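Local coordinates for mitochondrial dynamics protein MID49 (Mus musculus, PDB 4WOY) that recruits the fission GTPase Drp1 to the mitochondrial outer membrane and regulates its activity, this chain being the cytoplasmic part, with a nucleotidyltransferase-like fold, at residues A[7-11]-A[12-16]; A[83-87]-A[88-92]; A[103-107]-A[108-112]; A[135-138]-A[139-143]. The protein carries 1 engineered substitution. All coordinates share one frame; numbering follows the deposited sequence.

Interaction 1: A[7-11]-A[12-16]; sequences LAFER and KHVIT
K12 and H13 bond back to A8 and F9 as the last regular steps of helix 2-14. The amide N of K12 reaches A8 O at 2.9 Å, and the N of H13 meets F9 O at 2.7 Å. The pattern then widens. E10 O takes two donors. I15 N gives it a bond of 2.9 Å, straight at 166° and nearly in line with the carbonyl. V14 N lies 3.0 Å from the same E10 O, but above the carbonyl plane. The bond from I15 back to E10 spans five residues, a pi-type turn. It comes where the N-terminal helix passes into the loop before helix 18-42.

The F9 ring points toward helix 228-241, where it touches L234 and I238, and it also meets the ring of F329. H13 crosses it at about a right angle. CB of H13 sits over one face of the F9 ring, 4.2 Å from its centroid, in a CH-pi contact. The imidazole is tilted 49° to the F9 ring. V14 adds CG2, 4.0 Å from F9 CE2.

E10 is extended, with CG anti to the backbone N. Its CG packs against CG1 and CD1 of I15, while its carboxylate goes on to a salt bridge with R230.

On the exposed side, K12 bends at chi3 (-94°) and lays CE beside A8 CB. Its CG lies over a face of the R11 guanidinium. R11 NH2 and K12 NZ are like charges 4.2 Å apart, which probably costs some energy.

Interaction 2: A[83-87]-A[88-92]; sequences SLVPG and VDTVA
The D89 carboxylate is the flat side-chain group here, and its OD2 rests against the puckered P86 ring. OD2 lies about 4.0 Å from each of P86 CB, CG and CD. V88 CG1 is a looser neighbour of P86 CB. The other flat groups are peptide carbonyls. D89 N bonds to P86 O at 2.8 Å, coming from above the carbonyl plane. T90 N lies still further out of plane over G87 O, at 3.1 Å. These two bonds wind a short 3-10 turn at the end of strand 82-86, an outer strand of the large mixed sheet. It carries the chain into the loop before strand 97-102, and the backbone of G87 still pairs with C97.

T90 turns back over this bend. Its OG1 stands between the backbone N and the carbonyl carbon (chi1 64°). That puts OG1 2.8 Å from G87 O. Within its own segment OG1 is 2.5 Å from A92 O, which is very short, so the local geometry of A92 O is doubtful. CG2 of T90 packs on V85 CG1 at 3.8 Å. The threonine hydroxyl has one proton and two carbonyl oxygens in reach, G87 O and A92 O, and which one it serves is not settled.

Interaction 3: A[103-107]-A[108-112]; sequences TQLEF and HPRGC
Q104 and H108 share two hydrogen bonds, one from the backbone and one from the side chain. H108 N donates to Q104 O at 2.9 Å, a single i to i+4 bond. The side chains run side by side in the same direction. Their amide and imidazole planes are 16° apart, and OE1 of Q104 lies at the ring edge near its plane. The bond from H108 ND1 to Q104 OE1 is weak, 3.4 Å long and bent to 131°. Q104 has CG beside its own backbone N (chi1 -55°) and is extended beyond it, which carries the amide out alongside the histidine.

Two CA-H...O contacts tie the same turn. CA of L105 points at H108 O, 3.5 Å away, and CA of P109 lies 3.3 Å from L105 O. P109 has no amide hydrogen to give L105 O, so no matching bond follows from P109.

The segments form an irregular loop between strands 97-102 and 119-120, at the outer surface of the chain. After the single i to i+4 bond, P109 to C112 make a type II beta turn, closed by C112 N on P109 O at 3.1 Å. G111 occupies the position with positive phi.

L105 supplies van der Waals contacts. The apolar one is CD2 on R110 CG, at 4.0 Å. Its polar neighbours are H108 O, 3.8 Å from CD2, and R110 NH2, near CD1. The L105 and R110 side chains cross at an angle. The guanidinium has its polar partner elsewhere, since R110 NH1 bonds to the carbonyl of G121. The backbone O of H108 also accepts a bond from R102.

Interaction 4: A[135-138]-A[139-143]; sequences KALS and ASVNW
A139 N bonds to K135 O at 2.9 Å, and S140 N reaches A136 O at 3.0 Å in a bent, weak bond, as helix 126-139 runs out and S140 leaves helical angles.

The main side-chain bond comes from W143. Its NE1 donates to L137 O at 2.7 Å, with an angle of 142° at the hydrogen. The oxygen lies close to the indole plane, at the ring edge, while the donor NE1 lies 27° out of the plane of the L137 carbonyl. W143 has CG beside its own backbone N (chi1 -67°), which turns the indole back toward the end of the preceding helix. CZ2 of the six-membered ring then rests 3.9 Å from CD2 of L137, and the two side chains cross at an angle.

V141 fills the bend between them. Its CG1 sits 3.4 Å above the middle of the indole. Its CG2 turns to the helix end and lies 3.3 Å from A136 O. Beyond the contact, L137 and V141 both touch L35 of helix 18-42, and W143 packs on I154 and P156 of strand 153-156. The turn thus sits between a long helix and the sheet.

N142, at the N-cap of helix 143-150, sends OD1 to A145 N in a weak bond. The carbonyl of L137 lies in the last turn of its helix, with no helical amide four residues on to meet it. The buried indole N-H supplies that donor and has its own polar need met in the same bond.

How the interactions relate
The four contacts follow one another along the chain, and none nests in or crosses another. Interaction 1 ends the N-terminal helix, on the opposite side of the chain's centre from interactions 2 and 3. Interaction 2 turns the chain at the end of strand 82-86, toward strand 97-102. Interaction 3 shapes the loop that follows that second strand. They touch where S83, near the start of the first strand, meets T103, just past the second, at the open end of the strand pair. Interaction 4 makes the corner between helices 126-139 and 143-150, its centre about 32 Å from those of interactions 2 and 3. Interactions 2 to 4 belong to the MID51-like domain region.

Interaction 1: A[7-11]-A[12-16]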
loop_
_atom_site.group_PDB
_atom_site.type_symbol
_atom_site.label_atom_id
_atom_site.label_comp_id
_atom_site.label_asym_id
_atom_site.label_seq_id
_atom_site.Cartn_x
_atom_site.Cartn_y
_atom_site.Cartn_z
ATOM N N LEU A 7 11.724 22.981 -4.374
ATOM C CA LEU A 7 10.815 23.070 -5.513
ATOM C C LEU A 7 11.464 22.462 -6.737
ATOM O O LEU A 7 10.804 21.786 -7.532
ATOM C CB LEU A 7 10.429 24.517 -5.786
ATOM C CG LEU A 7 9.573 25.242 -4.741
ATOM C CD1 LEU A 7 9.142 26.595 -5.263
ATOM C CD2 LEU A 7 8.363 24.426 -4.321
ATOM N N ALA A 8 12.767 22.704 -6.870
ATOM C CA ALA A 8 13.545 22.164 -7.982
ATOM C C ALA A 8 13.597 20.624 -7.947
ATOM O O ALA A 8 13.366 19.952 -8.956
ATOM C CB ALA A 8 14.961 22.760 -7.967
ATOM N N PHE A 9 13.871 20.069 -6.776
ATOM C CA PHE A 9 13.870 18.617 -6.603
ATOM C C PHE A 9 12.496 18.021 -6.911
ATOM O O PHE A 9 12.377 16.993 -7.600
ATOM C CB PHE A 9 14.303 18.257 -5.184
ATOM C CG PHE A 9 14.311 16.790 -4.912
ATOM C CD1 PHE A 9 15.421 16.020 -5.236
ATOM C CD2 PHE A 9 13.217 16.176 -4.323
ATOM C CE1 PHE A 9 15.444 14.669 -4.983
ATOM C CE2 PHE A 9 13.219 14.826 -4.072
ATOM C CZ PHE A 9 14.343 14.064 -4.406
ATOM N N GLU A 10 11.460 18.674 -6.403
ATOM C CA GLU A 10 10.093 18.238 -6.639
ATOM C C GLU A 10 9.835 18.230 -8.161
ATOM O O GLU A 10 9.310 17.262 -8.734
ATOM C CB GLU A 10 9.125 19.160 -5.888
ATOM C CG GLU A 10 7.642 18.842 -6.037
ATOM C CD GLU A 10 6.768 19.793 -5.232
ATOM O OE1 GLU A 10 6.630 20.977 -5.628
ATOM O OE2 GLU A 10 6.228 19.357 -4.196
ATOM N N ARG A 11 10.254 19.314 -8.808
ATOM C CA ARG A 11 10.060 19.492 -10.235
ATOM C C ARG A 11 10.741 18.344 -10.987
ATOM O O ARG A 11 10.151 17.728 -11.870
ATOM C CB ARG A 11 10.653 20.840 -10.672
ATOM C CG ARG A 11 10.508 21.170 -12.140
ATOM C CD ARG A 11 11.190 22.510 -12.576
ATOM N NE ARG A 11 12.527 22.307 -13.139
ATOM C CZ ARG A 11 13.678 22.697 -12.603
ATOM N NH1 ARG A 11 13.718 23.342 -11.442
ATOM N NH2 ARG A 11 14.805 22.436 -13.246
ATOM N N LYS A 12 11.982 18.058 -10.608
ATOM C CA LYS A 12 12.826 17.090 -11.317
ATOM C C LYS A 12 12.632 15.615 -10.942
ATOM O O LYS A 12 12.847 14.753 -11.785
ATOM C CB LYS A 12 14.312 17.455 -11.159
ATOM C CG LYS A 12 14.711 18.762 -11.839
ATOM C CD LYS A 12 16.161 19.165 -11.583
ATOM C CE LYS A 12 16.306 20.105 -10.404
ATOM N NZ LYS A 12 17.574 20.871 -10.479
ATOM N N HIS A 13 12.319 15.305 -9.683
ATOM C CA HIS A 13 12.307 13.894 -9.265
ATOM C C HIS A 13 11.017 13.427 -8.615
ATOM O O HIS A 13 10.881 12.253 -8.277
ATOM C CB HIS A 13 13.501 13.599 -8.347
ATOM C CG HIS A 13 14.816 13.906 -8.988
ATOM N ND1 HIS A 13 15.601 14.975 -8.604
ATOM C CD2 HIS A 13 15.449 13.333 -10.035
ATOM C CE1 HIS A 13 16.676 15.025 -9.369
ATOM N NE2 HIS A 13 16.609 14.038 -10.244
ATOM N N VAL A 14 10.091 14.339 -8.380
ATOM C CA VAL A 14 8.813 13.920 -7.838
ATOM C C VAL A 14 7.676 13.985 -8.862
ATOM O O VAL A 14 7.003 12.992 -9.107
ATOM C CB VAL A 14 8.442 14.755 -6.596
ATOM C CG1 VAL A 14 7.102 14.307 -6.025
ATOM C CG2 VAL A 14 9.521 14.632 -5.570
ATOM N N ILE A 15 7.503 15.134 -9.501
ATOM C CA ILE A 15 6.347 15.350 -10.376
ATOM C C ILE A 15 6.423 14.502 -11.639
ATOM O O ILE A 15 7.460 14.416 -12.277
ATOM C CB ILE A 15 6.199 16.846 -10.724
ATOM C CG1 ILE A 15 6.053 17.657 -9.429
ATOM C CG2 ILE A 15 4.986 17.087 -11.608
ATOM C CD1 ILE A 15 6.153 19.169 -9.598
ATOM N N THR A 16 5.316 13.843 -11.968
ATOM C CA THR A 16 5.258 12.913 -13.101
ATOM C C THR A 16 4.515 13.556 -14.273
ATOM O O THR A 16 3.425 14.097 -14.104
ATOM C CB THR A 16 4.533 11.579 -12.709
ATOM O OG1 THR A 16 5.172 10.987 -11.569
ATOM C CG2 THR A 16 4.527 10.595 -13.862
#

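Interaction 2: A[83-87]-A[88-92]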
loop_
_atom_site.group_PDB
_atom_site.type_symbol
_atom_site.label_atom_id
_atom_site.label_comp_id
_atom_site.label_asym_id
_atom_site.label_seq_id
_atom_site.Cartn_x
_atom_site.Cartn_y
_atom_site.Cartn_z
ATOM N N SER A 83 -16.645 -13.306 10.889
ATOM C CA SER A 83 -16.397 -12.375 11.977
ATOM C C SER A 83 -14.925 -12.007 11.996
ATOM O O SER A 83 -14.096 -12.778 11.577
ATOM C CB SER A 83 -16.831 -12.999 13.302
ATOM O OG SER A 83 -16.273 -12.305 14.397
ATOM N N LEU A 84 -14.601 -10.821 12.456
ATOM C CA LEU A 84 -13.223 -10.378 12.486
ATOM C C LEU A 84 -12.644 -10.602 13.842
ATOM O O LEU A 84 -13.303 -10.382 14.854
ATOM C CB LEU A 84 -13.110 -8.897 12.141
ATOM C CG LEU A 84 -13.705 -8.600 10.775
ATOM C CD1 LEU A 84 -13.491 -7.145 10.458
ATOM C CD2 LEU A 84 -13.086 -9.510 9.705
ATOM N N VAL A 85 -11.411 -11.075 13.859
ATOM C CA VAL A 85 -10.682 -11.192 15.094
ATOM C C VAL A 85 -9.343 -10.476 14.923
ATOM O O VAL A 85 -8.534 -10.837 14.071
ATOM C CB VAL A 85 -10.482 -12.666 15.475
ATOM C CG1 VAL A 85 -9.810 -12.768 16.818
ATOM C CG2 VAL A 85 -11.827 -13.368 15.508
ATOM N N PRO A 86 -9.111 -9.432 15.717
ATOM C CA PRO A 86 -7.854 -8.677 15.604
ATOM C C PRO A 86 -6.645 -9.535 15.962
ATOM O O PRO A 86 -6.688 -10.226 16.991
ATOM C CB PRO A 86 -8.045 -7.547 16.611
ATOM C CG PRO A 86 -9.503 -7.471 16.761
ATOM C CD PRO A 86 -10.024 -8.824 16.697
ATOM N N GLY A 87 -5.596 -9.489 15.142
ATOM C CA GLY A 87 -4.435 -10.346 15.339
ATOM C C GLY A 87 -3.808 -10.262 16.725
ATOM O O GLY A 87 -3.239 -11.227 17.206
ATOM N N VAL A 88 -3.946 -9.118 17.383
ATOM C CA VAL A 88 -3.356 -8.925 18.690
ATOM C C VAL A 88 -4.076 -9.802 19.755
ATOM O O VAL A 88 -3.563 -10.022 20.848
ATOM C CB VAL A 88 -3.403 -7.427 19.058
ATOM C CG1 VAL A 88 -4.796 -7.025 19.572
ATOM C CG2 VAL A 88 -2.362 -7.093 20.073
ATOM N N ASP A 89 -5.248 -10.326 19.412
ATOM C CA ASP A 89 -6.030 -11.169 20.314
ATOM C C ASP A 89 -5.967 -12.652 19.934
ATOM O O ASP A 89 -6.527 -13.504 20.622
ATOM C CB ASP A 89 -7.494 -10.715 20.334
ATOM C CG ASP A 89 -7.683 -9.320 20.937
ATOM O OD1 ASP A 89 -6.932 -8.905 21.851
ATOM O OD2 ASP A 89 -8.602 -8.617 20.474
ATOM N N THR A 90 -5.269 -12.970 18.851
ATOM C CA THR A 90 -5.034 -14.360 18.509
ATOM C C THR A 90 -3.733 -14.857 19.160
ATOM O O THR A 90 -3.056 -14.086 19.819
ATOM C CB THR A 90 -4.974 -14.560 16.990
ATOM O OG1 THR A 90 -3.854 -13.839 16.453
ATOM C CG2 THR A 90 -6.219 -14.040 16.353
ATOM N N VAL A 91 -3.409 -16.142 18.989
ATOM C CA VAL A 91 -2.188 -16.708 19.564
ATOM C C VAL A 91 -0.894 -16.164 18.908
ATOM O O VAL A 91 0.129 -16.033 19.571
ATOM C CB VAL A 91 -2.228 -18.243 19.499
ATOM C CG1 VAL A 91 -3.244 -18.782 20.506
ATOM C CG2 VAL A 91 -2.531 -18.722 18.088
ATOM N N ALA A 92 -0.945 -15.831 17.622
ATOM C CA ALA A 92 0.021 -14.896 17.040
ATOM C C ALA A 92 -0.490 -13.620 17.632
ATOM O O ALA A 92 -1.673 -13.351 17.536
ATOM C CB ALA A 92 -0.021 -14.869 15.520
#

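Interaction 3: A[103-107]-A[108-112]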
loop_
_atom_site.group_PDB
_atom_site.type_symbol
_atom_site.label_atom_id
_atom_site.label_comp_id
_atom_site.label_asym_id
_atom_site.label_seq_id
_atom_site.Cartn_x
_atom_site.Cartn_y
_atom_site.Cartn_z
ATOM N N THR A 103 -18.300 -18.535 11.015
ATOM C CA THR A 103 -19.333 -18.449 12.050
ATOM C C THR A 103 -20.508 -19.386 11.738
ATOM O O THR A 103 -20.642 -19.837 10.609
ATOM C CB THR A 103 -19.877 -16.984 12.129
ATOM O OG1 THR A 103 -18.824 -16.066 12.444
ATOM C CG2 THR A 103 -20.807 -16.889 13.152
ATOM N N GLN A 104 -21.367 -19.665 12.722
ATOM C CA GLN A 104 -22.633 -20.359 12.482
ATOM C C GLN A 104 -22.415 -21.698 11.794
ATOM O O GLN A 104 -23.133 -22.062 10.895
ATOM C CB GLN A 104 -23.564 -19.471 11.643
ATOM C CG GLN A 104 -23.786 -18.089 12.260
ATOM C CD GLN A 104 -25.033 -17.383 11.777
ATOM O OE1 GLN A 104 -25.700 -17.833 10.848
ATOM N NE2 GLN A 104 -25.330 -16.244 12.382
ATOM N N LEU A 105 -21.411 -22.430 12.226
ATOM C CA LEU A 105 -21.100 -23.730 11.646
ATOM C C LEU A 105 -22.124 -24.810 11.998
ATOM O O LEU A 105 -22.242 -25.807 11.283
ATOM C CB LEU A 105 -19.693 -24.168 12.091
ATOM C CG LEU A 105 -18.643 -23.386 11.289
ATOM C CD1 LEU A 105 -17.248 -23.476 11.896
ATOM C CD2 LEU A 105 -18.666 -23.855 9.841
ATOM N N GLU A 106 -22.829 -24.642 13.119
ATOM C CA GLU A 106 -23.825 -25.637 13.515
ATOM C C GLU A 106 -24.930 -25.687 12.463
ATOM O O GLU A 106 -25.247 -26.754 11.941
ATOM C CB GLU A 106 -24.411 -25.349 14.917
ATOM C CG GLU A 106 -25.434 -26.366 15.384
ATOM C CD GLU A 106 -25.992 -26.104 16.795
ATOM O OE1 GLU A 106 -25.745 -25.023 17.370
ATOM O OE2 GLU A 106 -26.702 -26.982 17.316
ATOM N N PHE A 107 -25.489 -24.537 12.104
ATOM C CA PHE A 107 -26.646 -24.564 11.213
ATOM C C PHE A 107 -26.287 -24.242 9.768
ATOM O O PHE A 107 -27.079 -24.480 8.857
ATOM C CB PHE A 107 -27.720 -23.629 11.763
ATOM C CG PHE A 107 -28.227 -24.051 13.149
ATOM C CD1 PHE A 107 -28.600 -25.370 13.393
ATOM C CD2 PHE A 107 -28.281 -23.144 14.205
ATOM C CE1 PHE A 107 -29.050 -25.769 14.651
ATOM C CE2 PHE A 107 -28.714 -23.535 15.450
ATOM C CZ PHE A 107 -29.113 -24.854 15.676
ATOM N N HIS A 108 -25.073 -23.742 9.562
ATOM C CA HIS A 108 -24.527 -23.544 8.223
ATOM C C HIS A 108 -23.150 -24.169 8.155
ATOM O O HIS A 108 -22.140 -23.458 8.265
ATOM C CB HIS A 108 -24.423 -22.068 7.878
ATOM C CG HIS A 108 -25.744 -21.381 7.758
ATOM N ND1 HIS A 108 -26.179 -20.445 8.672
ATOM C CD2 HIS A 108 -26.731 -21.498 6.840
ATOM C CE1 HIS A 108 -27.365 -19.997 8.307
ATOM N NE2 HIS A 108 -27.726 -20.628 7.202
ATOM N N PRO A 109 -23.099 -25.500 7.994
ATOM C CA PRO A 109 -21.818 -26.213 8.047
ATOM C C PRO A 109 -20.913 -25.911 6.865
ATOM O O PRO A 109 -21.325 -25.222 5.939
ATOM C CB PRO A 109 -22.243 -27.693 8.087
ATOM C CG PRO A 109 -23.602 -27.718 7.537
ATOM C CD PRO A 109 -24.239 -26.432 7.976
ATOM N N ARG A 110 -19.681 -26.411 6.938
ATOM C CA ARG A 110 -18.664 -26.207 5.900
ATOM C C ARG A 110 -19.230 -26.683 4.576
ATOM O O ARG A 110 -19.787 -27.774 4.508
ATOM C CB ARG A 110 -17.374 -26.970 6.252
ATOM C CG ARG A 110 -16.643 -26.390 7.459
ATOM C CD ARG A 110 -15.766 -27.453 8.134
ATOM N NE ARG A 110 -15.458 -27.034 9.498
ATOM C CZ ARG A 110 -14.404 -26.319 9.810
ATOM N NH1 ARG A 110 -13.558 -26.012 8.850
ATOM N NH2 ARG A 110 -14.193 -25.931 11.059
ATOM N N GLY A 111 -19.094 -25.872 3.529
ATOM C CA GLY A 111 -19.666 -26.193 2.228
ATOM C C GLY A 111 -20.842 -25.305 1.857
ATOM O O GLY A 111 -21.176 -25.165 0.686
ATOM N N CYS A 112 -21.461 -24.680 2.852
ATOM C CA CYS A 112 -22.555 -23.754 2.586
ATOM C C CYS A 112 -22.029 -22.486 1.927
ATOM O O CYS A 112 -22.760 -21.800 1.248
ATOM C CB CYS A 112 -23.291 -23.424 3.879
ATOM S SG CYS A 112 -24.301 -24.820 4.436
#

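Interaction 4: A[135-138]-A[139-143]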
loop_
_atom_site.group_PDB
_atom_site.type_symbol
_atom_site.label_atom_id
_atom_site.label_comp_id
_atom_site.label_asym_id
_atom_site.label_seq_id
_atom_site.Cartn_x
_atom_site.Cartn_y
_atom_site.Cartn_z
ATOM N N LYS A 135 -1.140 -19.386 -8.428
ATOM C CA LYS A 135 -1.167 -20.442 -9.426
ATOM C C LYS A 135 -1.908 -20.010 -10.688
ATOM O O LYS A 135 -1.448 -20.260 -11.794
ATOM C CB LYS A 135 -1.823 -21.700 -8.846
ATOM C CG LYS A 135 -1.696 -22.930 -9.744
ATOM C CD LYS A 135 -2.312 -24.187 -9.106
ATOM C CE LYS A 135 -1.277 -24.988 -8.313
ATOM N NZ LYS A 135 -1.795 -26.310 -7.853
ATOM N N ALA A 136 -3.032 -19.321 -10.516
ATOM C CA ALA A 136 -3.813 -18.817 -11.650
ATOM C C ALA A 136 -3.063 -17.741 -12.440
ATOM O O ALA A 136 -3.086 -17.719 -13.662
ATOM C CB ALA A 136 -5.156 -18.275 -11.163
ATOM N N LEU A 137 -2.402 -16.846 -11.724
ATOM C CA LEU A 137 -1.685 -15.760 -12.352
ATOM C C LEU A 137 -0.530 -16.322 -13.170
ATOM O O LEU A 137 -0.327 -15.953 -14.335
ATOM C CB LEU A 137 -1.148 -14.797 -11.295
ATOM C CG LEU A 137 -2.144 -13.832 -10.657
ATOM C CD1 LEU A 137 -1.401 -12.895 -9.722
ATOM C CD2 LEU A 137 -2.969 -13.071 -11.646
ATOM N N SER A 138 0.210 -17.242 -12.563
ATOM C CA SER A 138 1.479 -17.683 -13.121
ATOM C C SER A 138 1.351 -18.803 -14.143
ATOM O O SER A 138 2.184 -18.931 -15.036
ATOM C CB SER A 138 2.404 -18.128 -11.989
ATOM O OG SER A 138 3.740 -18.231 -12.441
ATOM N N ALA A 139 0.315 -19.619 -14.024
ATOM C CA ALA A 139 0.213 -20.774 -14.902
ATOM C C ALA A 139 -1.092 -20.833 -15.706
ATOM O O ALA A 139 -1.231 -21.659 -16.609
ATOM C CB ALA A 139 0.390 -22.055 -14.083
ATOM N N SER A 140 -2.027 -19.936 -15.412
ATOM C CA SER A 140 -3.374 -20.049 -15.968
ATOM C C SER A 140 -3.934 -18.786 -16.669
ATOM O O SER A 140 -4.986 -18.851 -17.301
ATOM C CB SER A 140 -4.318 -20.499 -14.847
ATOM O OG SER A 140 -5.685 -20.404 -15.209
ATOM N N VAL A 141 -3.269 -17.638 -16.532
ATOM C CA VAL A 141 -3.702 -16.417 -17.228
ATOM C C VAL A 141 -2.860 -16.194 -18.488
ATOM O O VAL A 141 -1.628 -16.316 -18.463
ATOM C CB VAL A 141 -3.596 -15.155 -16.351
ATOM C CG1 VAL A 141 -3.784 -13.893 -17.202
ATOM C CG2 VAL A 141 -4.593 -15.198 -15.180
ATOM N N ASN A 142 -3.537 -15.877 -19.590
ATOM C CA ASN A 142 -2.893 -15.694 -20.891
ATOM C C ASN A 142 -2.204 -14.332 -21.015
ATOM O O ASN A 142 -2.693 -13.433 -21.702
ATOM C CB ASN A 142 -3.922 -15.882 -22.006
ATOM C CG ASN A 142 -3.294 -16.284 -23.317
ATOM O OD1 ASN A 142 -2.108 -16.046 -23.560
ATOM N ND2 ASN A 142 -4.084 -16.910 -24.172
ATOM N N TRP A 143 -1.083 -14.175 -20.319
ATOM C CA TRP A 143 -0.319 -12.928 -20.341
ATOM C C TRP A 143 0.303 -12.562 -21.682
ATOM O O TRP A 143 0.386 -11.381 -22.008
ATOM C CB TRP A 143 0.782 -12.974 -19.280
ATOM C CG TRP A 143 0.210 -12.991 -17.880
ATOM C CD1 TRP A 143 0.388 -13.954 -16.928
ATOM C CD2 TRP A 143 -0.674 -12.021 -17.305
ATOM N NE1 TRP A 143 -0.310 -13.634 -15.785
ATOM C CE2 TRP A 143 -0.969 -12.450 -15.989
ATOM C CE3 TRP A 143 -1.240 -10.829 -17.770
ATOM C CZ2 TRP A 143 -1.808 -11.734 -15.141
ATOM C CZ3 TRP A 143 -2.062 -10.108 -16.913
ATOM C CH2 TRP A 143 -2.341 -10.566 -15.621
#